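Adenosine kinase, putative (Trypanosoma brucei, PDB 3OTX) probably phosphorylates adenosine and related nucleoside analogues at the expense of ATP, using magnesium, in the purine salvage route to AMP. Local coordinates at residues A6-L18 and Q78-I92. The protein carries 1 engineered substitution. Numbering follows the deposited sequence.
Sequences APLRVYVQCNPLL and QQAYKGKFVTYVGCI. With AP5 (bis(adenosine)-5'-pentaphosphate), chain C.
V10 to Q13 pair in parallel with V86 to V89 through a ladder of backbone hydrogen bonds. V10 N gives to F85 O at 2.9 Å, T87 N to V10 O, V12 N to T87 O, V89 N to V12 O, and C14 N closes the ladder on V89 O at 3.2 Å.

Apolar packing begins before the strands. P7 sets CD over the centre of the Y81 ring, 3.4 Å from the centroid, a CH-pi contact, while its CG lies over one face of the F85 ring. With its CG anti to the backbone N (chi1 179°), F85 swings its ring back to 6-18, where CE1 also meets V10 CG2 at 3.5 Å. Farther on, V12 spreads its methyls, CG2 to V86 and CG1 to Y88 CD1, and V89 CG2 touches Y11 CZ at 3.7 Å.

Among the polar groups, R9 bends at chi2 and chi3 to bring its guanidinium over F85 O; NH1 makes a weak hydrogen bond to G83 O, and NH2 a salt bridge to E162. Water 4 links Y88 OH to N15 O, while N15 ND2 donates almost straight (171°) to N1B of one of the two adenines of AP5 at 3.1 Å, so the loop after strand 10-13 lines the adenosine site.

In the large sheet of this ribokinase-like fold, strand 10-13 lies between 86-89 and 165-169; helix 66-76 packs on V86 and Y88, helix 154-162 on Y11 and T87.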
loop_
_atom_site.group_PDB
_atom_site.type_symbol
_atom_site.label_atom_id
_atom_site.label_comp_id
_atom_site.label_asym_id
_atom_site.label_seq_id
_atom_site.Cartn_x
_atom_site.Cartn_y
_atom_site.Cartn_z
ATOM N N ALA A 6 21.427 -11.257 -1.097
ATOM C CA ALA A 6 20.790 -10.705 0.157
ATOM C C ALA A 6 20.110 -9.366 -0.102
ATOM O O ALA A 6 20.772 -8.401 -0.484
ATOM C CB ALA A 6 21.821 -10.551 1.250
ATOM N N PRO A 7 18.787 -9.289 0.127
ATOM C CA PRO A 7 18.045 -8.089 -0.233
ATOM C C PRO A 7 18.435 -6.922 0.630
ATOM O O PRO A 7 18.702 -7.095 1.831
ATOM C CB PRO A 7 16.588 -8.460 0.075
ATOM C CG PRO A 7 16.674 -9.540 1.098
ATOM C CD PRO A 7 17.931 -10.299 0.762
ATOM N N LEU A 8 18.406 -5.736 0.023
ATOM C CA LEU A 8 18.478 -4.499 0.781
ATOM C C LEU A 8 17.332 -4.455 1.773
ATOM O O LEU A 8 16.215 -4.922 1.492
ATOM C CB LEU A 8 18.346 -3.291 -0.127
ATOM C CG LEU A 8 19.466 -3.104 -1.159
ATOM C CD1 LEU A 8 19.096 -1.952 -2.068
ATOM C CD2 LEU A 8 20.839 -2.875 -0.488
ATOM N N ARG A 9 17.609 -3.890 2.934
ATOM C CA ARG A 9 16.567 -3.709 3.963
ATOM C C ARG A 9 15.521 -2.671 3.551
ATOM O O ARG A 9 15.832 -1.601 3.000
ATOM C CB ARG A 9 17.223 -3.334 5.301
ATOM C CG ARG A 9 18.059 -4.464 5.920
ATOM C CD ARG A 9 17.199 -5.314 6.848
ATOM N NE ARG A 9 16.638 -4.539 7.960
ATOM C CZ ARG A 9 16.013 -5.062 9.016
ATOM N NH1 ARG A 9 15.858 -6.372 9.142
ATOM N NH2 ARG A 9 15.540 -4.266 9.960
ATOM N N VAL A 10 14.262 -3.029 3.818
ATOM C CA VAL A 10 13.110 -2.260 3.422
ATOM C C VAL A 10 12.393 -1.766 4.667
ATOM O O VAL A 10 12.197 -2.528 5.636
ATOM C CB VAL A 10 12.157 -3.124 2.545
ATOM C CG1 VAL A 10 10.866 -2.377 2.285
ATOM C CG2 VAL A 10 12.822 -3.467 1.187
ATOM N N TYR A 11 12.032 -0.490 4.648
ATOM C CA TYR A 11 11.255 0.140 5.699
ATOM C C TYR A 11 9.895 0.454 5.136
ATOM O O TYR A 11 9.807 1.167 4.121
ATOM C CB TYR A 11 11.948 1.452 6.100
ATOM C CG TYR A 11 11.243 2.265 7.169
ATOM C CD1 TYR A 11 11.687 2.179 8.506
ATOM C CD2 TYR A 11 10.179 3.129 6.854
ATOM C CE1 TYR A 11 11.059 2.900 9.512
ATOM C CE2 TYR A 11 9.531 3.873 7.873
ATOM C CZ TYR A 11 9.981 3.740 9.189
ATOM O OH TYR A 11 9.362 4.487 10.170
ATOM N N VAL A 12 8.839 -0.052 5.775
ATOM C CA VAL A 12 7.477 0.222 5.321
ATOM C C VAL A 12 6.705 0.896 6.441
ATOM O O VAL A 12 6.804 0.473 7.596
ATOM C CB VAL A 12 6.742 -1.109 5.004
ATOM C CG1 VAL A 12 5.228 -0.885 4.689
ATOM C CG2 VAL A 12 7.440 -1.861 3.869
ATOM N N GLN A 13 5.914 1.916 6.106
ATOM C CA GLN A 13 5.072 2.584 7.110
ATOM C C GLN A 13 3.676 2.751 6.548
ATOM O O GLN A 13 3.483 3.171 5.382
ATOM C CB GLN A 13 5.697 3.934 7.521
ATOM C CG GLN A 13 4.887 4.702 8.596
ATOM C CD GLN A 13 5.708 5.720 9.370
ATOM O OE1 GLN A 13 5.175 6.756 9.838
ATOM N NE2 GLN A 13 6.978 5.439 9.548
ATOM N N CYS A 14 2.689 2.421 7.389
ATOM C CA CYS A 14 1.291 2.542 6.983
ATOM C C CYS A 14 0.441 2.437 8.266
ATOM O O CYS A 14 0.938 2.645 9.400
ATOM C CB CYS A 14 0.970 1.425 5.969
ATOM S SG CYS A 14 -0.618 1.561 5.115
ATOM N N ASN A 15 -0.841 2.159 8.070
ATOM C CA ASN A 15 -1.832 2.040 9.149
ATOM C C ASN A 15 -2.219 0.589 9.287
ATOM O O ASN A 15 -2.803 0.018 8.353
ATOM C CB ASN A 15 -3.075 2.835 8.737
ATOM C CG ASN A 15 -2.745 4.285 8.382
ATOM O OD1 ASN A 15 -1.985 4.930 9.096
ATOM N ND2 ASN A 15 -3.334 4.819 7.274
ATOM N N PRO A 16 -1.862 -0.049 10.417
ATOM C CA PRO A 16 -2.133 -1.480 10.516
ATOM C C PRO A 16 -3.614 -1.660 10.881
ATOM O O PRO A 16 -4.080 -1.102 11.878
ATOM C CB PRO A 16 -1.185 -1.958 11.635
ATOM C CG PRO A 16 -0.827 -0.725 12.411
ATOM C CD PRO A 16 -0.948 0.443 11.479
ATOM N N LEU A 17 -4.363 -2.336 10.014
ATOM C CA LEU A 17 -5.807 -2.458 10.219
ATOM C C LEU A 17 -6.203 -3.913 10.150
ATOM O O LEU A 17 -5.636 -4.652 9.343
ATOM C CB LEU A 17 -6.570 -1.718 9.106
ATOM C CG LEU A 17 -6.178 -0.284 8.794
ATOM C CD1 LEU A 17 -6.978 0.201 7.565
ATOM C CD2 LEU A 17 -6.468 0.604 10.020
ATOM N N LEU A 18 -7.152 -4.328 10.979
ATOM C CA LEU A 18 -7.765 -5.631 10.811
ATOM C C LEU A 18 -8.904 -5.539 9.793
ATOM O O LEU A 18 -9.838 -4.722 9.956
ATOM C CB LEU A 18 -8.314 -6.118 12.159
ATOM C CG LEU A 18 -8.685 -7.614 12.040
ATOM C CD1 LEU A 18 -7.479 -8.539 12.414
ATOM C CD2 LEU A 18 -9.972 -8.010 12.721
ATOM N N GLN A 78 10.979 -13.417 0.054
ATOM C CA GLN A 78 12.361 -13.465 0.526
ATOM C C GLN A 78 12.436 -14.291 1.824
ATOM O O GLN A 78 12.846 -13.796 2.857
ATOM C CB GLN A 78 12.894 -12.036 0.744
ATOM C CG GLN A 78 13.048 -11.196 -0.557
ATOM C CD GLN A 78 14.113 -11.734 -1.503
ATOM O OE1 GLN A 78 14.904 -12.578 -1.131
ATOM N NE2 GLN A 78 14.107 -11.259 -2.752
ATOM N N GLN A 79 11.982 -15.540 1.791
ATOM C CA GLN A 79 11.819 -16.272 3.042
ATOM C C GLN A 79 13.145 -16.698 3.691
ATOM O O GLN A 79 13.159 -17.060 4.854
ATOM C CB GLN A 79 10.850 -17.441 2.896
ATOM C CG GLN A 79 9.387 -17.013 2.782
ATOM C CD GLN A 79 8.498 -18.200 2.596
ATOM O OE1 GLN A 79 8.698 -19.225 3.239
ATOM N NE2 GLN A 79 7.503 -18.082 1.717
ATOM N N ALA A 80 14.248 -16.597 2.965
ATOM C CA ALA A 80 15.551 -16.848 3.588
ATOM C C ALA A 80 15.993 -15.697 4.523
ATOM O O ALA A 80 17.005 -15.821 5.250
ATOM C CB ALA A 80 16.632 -17.182 2.539
ATOM N N TYR A 81 15.231 -14.608 4.539
ATOM C CA TYR A 81 15.632 -13.389 5.227
ATOM C C TYR A 81 14.609 -12.917 6.235
ATOM O O TYR A 81 14.475 -11.736 6.486
ATOM C CB TYR A 81 15.936 -12.285 4.202
ATOM C CG TYR A 81 17.056 -12.716 3.323
ATOM C CD1 TYR A 81 18.371 -12.647 3.770
ATOM C CD2 TYR A 81 16.799 -13.291 2.065
ATOM C CE1 TYR A 81 19.412 -13.113 2.973
ATOM C CE2 TYR A 81 17.834 -13.754 1.263
ATOM C CZ TYR A 81 19.118 -13.655 1.726
ATOM O OH TYR A 81 20.125 -14.110 0.915
ATOM N N LYS A 82 13.908 -13.873 6.845
ATOM C CA LYS A 82 12.988 -13.534 7.932
ATOM C C LYS A 82 13.776 -12.858 9.034
ATOM O O LYS A 82 14.881 -13.294 9.378
ATOM C CB LYS A 82 12.270 -14.773 8.462
ATOM C CG LYS A 82 11.297 -15.357 7.466
ATOM C CD LYS A 82 10.488 -16.509 8.064
ATOM C CE LYS A 82 9.694 -17.174 6.960
ATOM N NZ LYS A 82 9.033 -18.425 7.422
ATOM N N GLY A 83 13.234 -11.763 9.537
ATOM C CA GLY A 83 13.886 -10.978 10.589
ATOM C C GLY A 83 14.956 -10.042 10.066
ATOM O O GLY A 83 15.493 -9.237 10.842
ATOM N N LYS A 84 15.283 -10.154 8.765
ATOM C CA LYS A 84 16.440 -9.498 8.185
ATOM C C LYS A 84 16.122 -8.722 6.937
ATOM O O LYS A 84 17.036 -8.430 6.154
ATOM C CB LYS A 84 17.530 -10.520 7.807
ATOM C CG LYS A 84 18.035 -11.425 8.924
ATOM C CD LYS A 84 19.096 -12.361 8.338
ATOM C CE LYS A 84 19.418 -13.506 9.274
ATOM N NZ LYS A 84 20.074 -14.616 8.531
ATOM N N PHE A 85 14.847 -8.405 6.720
ATOM C CA PHE A 85 14.467 -7.792 5.447
ATOM C C PHE A 85 13.566 -6.579 5.635
ATOM O O PHE A 85 14.020 -5.445 5.465
ATOM C CB PHE A 85 13.882 -8.865 4.513
ATOM C CG PHE A 85 13.424 -8.352 3.182
ATOM C CD1 PHE A 85 14.072 -7.317 2.527
ATOM C CD2 PHE A 85 12.304 -8.924 2.583
ATOM C CE1 PHE A 85 13.578 -6.845 1.285
ATOM C CE2 PHE A 85 11.818 -8.461 1.330
ATOM C CZ PHE A 85 12.461 -7.444 0.681
ATOM N N VAL A 86 12.311 -6.783 6.022
ATOM C CA VAL A 86 11.364 -5.692 6.162
ATOM C C VAL A 86 11.116 -5.301 7.614
ATOM O O VAL A 86 10.969 -6.161 8.486
ATOM C CB VAL A 86 9.983 -6.072 5.531
ATOM C CG1 VAL A 86 8.937 -4.942 5.750
ATOM C CG2 VAL A 86 10.102 -6.455 4.060
ATOM N N THR A 87 11.138 -3.996 7.873
ATOM C CA THR A 87 10.663 -3.467 9.148
ATOM C C THR A 87 9.428 -2.645 8.841
ATOM O O THR A 87 9.410 -1.900 7.879
ATOM C CB THR A 87 11.707 -2.531 9.780
ATOM O OG1 THR A 87 12.863 -3.294 10.083
ATOM C CG2 THR A 87 11.175 -1.923 11.054
ATOM N N TYR A 88 8.377 -2.841 9.628
ATOM C CA TYR A 88 7.102 -2.137 9.450
ATOM C C TYR A 88 6.881 -1.236 10.650
ATOM O O TYR A 88 7.101 -1.652 11.810
ATOM C CB TYR A 88 5.947 -3.161 9.375
ATOM C CG TYR A 88 4.598 -2.546 9.283
ATOM C CD1 TYR A 88 4.016 -2.297 8.046
ATOM C CD2 TYR A 88 3.857 -2.252 10.436
ATOM C CE1 TYR A 88 2.716 -1.701 7.940
ATOM C CE2 TYR A 88 2.589 -1.677 10.354
ATOM C CZ TYR A 88 2.019 -1.412 9.111
ATOM O OH TYR A 88 0.752 -0.851 9.033
ATOM N N VAL A 89 6.449 -0.017 10.369
ATOM C CA VAL A 89 6.098 0.955 11.410
ATOM C C VAL A 89 4.636 1.389 11.263
ATOM O O VAL A 89 4.186 1.751 10.167
ATOM C CB VAL A 89 7.063 2.182 11.377
ATOM C CG1 VAL A 89 6.624 3.325 12.303
ATOM C CG2 VAL A 89 8.442 1.729 11.831
ATOM N N GLY A 90 3.915 1.369 12.386
ATOM C CA GLY A 90 2.581 1.924 12.495
ATOM C C GLY A 90 2.177 1.880 13.957
ATOM O O GLY A 90 2.997 1.548 14.813
ATOM N N CYS A 91 0.911 2.221 14.262
ATOM C CA CYS A 91 0.489 2.336 15.632
ATOM C C CYS A 91 -0.739 1.444 15.830
ATOM O O CYS A 91 -1.669 1.467 15.015
ATOM C CB CYS A 91 0.201 3.804 15.971
ATOM S SG CYS A 91 -0.254 4.095 17.701
ATOM N N ILE A 92 -0.708 0.675 16.911
ATOM C CA ILE A 92 -1.799 -0.211 17.290
ATOM C C ILE A 92 -2.102 -0.007 18.762
ATOM O O ILE A 92 -1.392 0.756 19.450
ATOM C CB ILE A 92 -1.431 -1.709 17.110
ATOM C CG1 ILE A 92 -0.168 -2.100 17.929
ATOM C CG2 ILE A 92 -1.243 -2.066 15.642
ATOM C CD1 ILE A 92 0.150 -3.602 17.945
HETATM P PA AP5 C . -4.709 -3.623 -10.545
HETATM O O1A AP5 C . -6.175 -3.991 -10.747
HETATM O O2A AP5 C . -4.206 -2.544 -11.482
HETATM O O3A AP5 C . -4.378 -3.117 -9.052
HETATM P PB AP5 C . -5.312 -2.196 -8.112
HETATM O O1B AP5 C . -6.354 -1.450 -8.887
HETATM O O2B AP5 C . -4.390 -1.402 -7.253
HETATM O O3B AP5 C . -6.004 -3.353 -7.264
HETATM P PG AP5 C . -7.326 -3.417 -6.380
HETATM O O1G AP5 C . -7.757 -4.851 -6.354
HETATM O O2G AP5 C . -8.479 -2.585 -6.899
HETATM O O3G AP5 C . -6.740 -3.017 -5.000
HETATM P PD AP5 C . -7.462 -2.845 -3.563
HETATM O O1D AP5 C . -8.954 -3.123 -3.585
HETATM O O2D AP5 C . -6.985 -1.518 -3.045
HETATM O O3D AP5 C . -6.803 -4.072 -2.756
HETATM P PE AP5 C . -5.398 -4.040 -1.962
HETATM O O1E AP5 C . -4.392 -3.251 -2.751
HETATM O O2E AP5 C . -5.027 -5.465 -1.557
HETATM O O5F AP5 C . -3.859 -4.981 -10.623
HETATM C C5F AP5 C . -2.469 -4.993 -10.300
HETATM C C4F AP5 C . -1.821 -6.177 -10.976
HETATM O O4F AP5 C . -2.516 -7.382 -10.625
HETATM C C3F AP5 C . -1.902 -6.164 -12.500
HETATM O O3F AP5 C . -0.815 -5.444 -13.028
HETATM C C2F AP5 C . -1.925 -7.622 -12.858
HETATM O O2F AP5 C . -0.618 -8.139 -12.839
HETATM C C1F AP5 C . -2.685 -8.244 -11.683
HETATM N N9A AP5 C . -4.152 -8.369 -11.921
HETATM C C8A AP5 C . -5.165 -7.618 -11.320
HETATM N N7A AP5 C . -6.356 -8.071 -11.801
HETATM C C5A AP5 C . -6.119 -9.086 -12.665
HETATM C C6A AP5 C . -6.933 -9.923 -13.396
HETATM N N6A AP5 C . -8.263 -9.899 -13.271
HETATM N N1A AP5 C . -6.356 -10.888 -14.184
HETATM C C2A AP5 C . -4.983 -11.062 -14.246
HETATM N N3A AP5 C . -4.179 -10.226 -13.500
HETATM C C4A AP5 C . -4.730 -9.281 -12.713
HETATM O O5J AP5 C . -5.739 -3.176 -0.630
HETATM C C5J AP5 C . -6.710 -3.651 0.287
HETATM C C4J AP5 C . -6.227 -3.171 1.646
HETATM O O4J AP5 C . -6.400 -1.750 1.773
HETATM C C3J AP5 C . -7.040 -3.726 2.820
HETATM O O3J AP5 C . -6.253 -4.737 3.450
HETATM C C2J AP5 C . -7.308 -2.510 3.721
HETATM O O2J AP5 C . -7.027 -2.746 5.096
HETATM C C1J AP5 C . -6.361 -1.482 3.151
HETATM N N9B AP5 C . -6.759 -0.095 3.432
HETATM C C8B AP5 C . -7.950 0.474 3.070
HETATM N N7B AP5 C . -7.943 1.744 3.552
HETATM C C5B AP5 C . -6.759 1.970 4.203
HETATM C C6B AP5 C . -6.230 3.085 4.863
HETATM N N6B AP5 C . -6.906 4.229 5.058
HETATM N N1B AP5 C . -4.999 2.917 5.434
HETATM C C2B AP5 C . -4.230 1.783 5.305
HETATM N N3B AP5 C . -4.769 0.670 4.694
HETATM C C4B AP5 C . -6.005 0.797 4.124
HETATM O O HOH W 1 18.505 -8.858 3.900
HETATM O O HOH W 2 14.290 -2.754 7.563
HETATM O O HOH W 3 -0.159 3.869 12.085
HETATM O O HOH W 4 -0.850 -1.121 6.832
HETATM O O HOH W 5 -4.148 0.211 14.348
#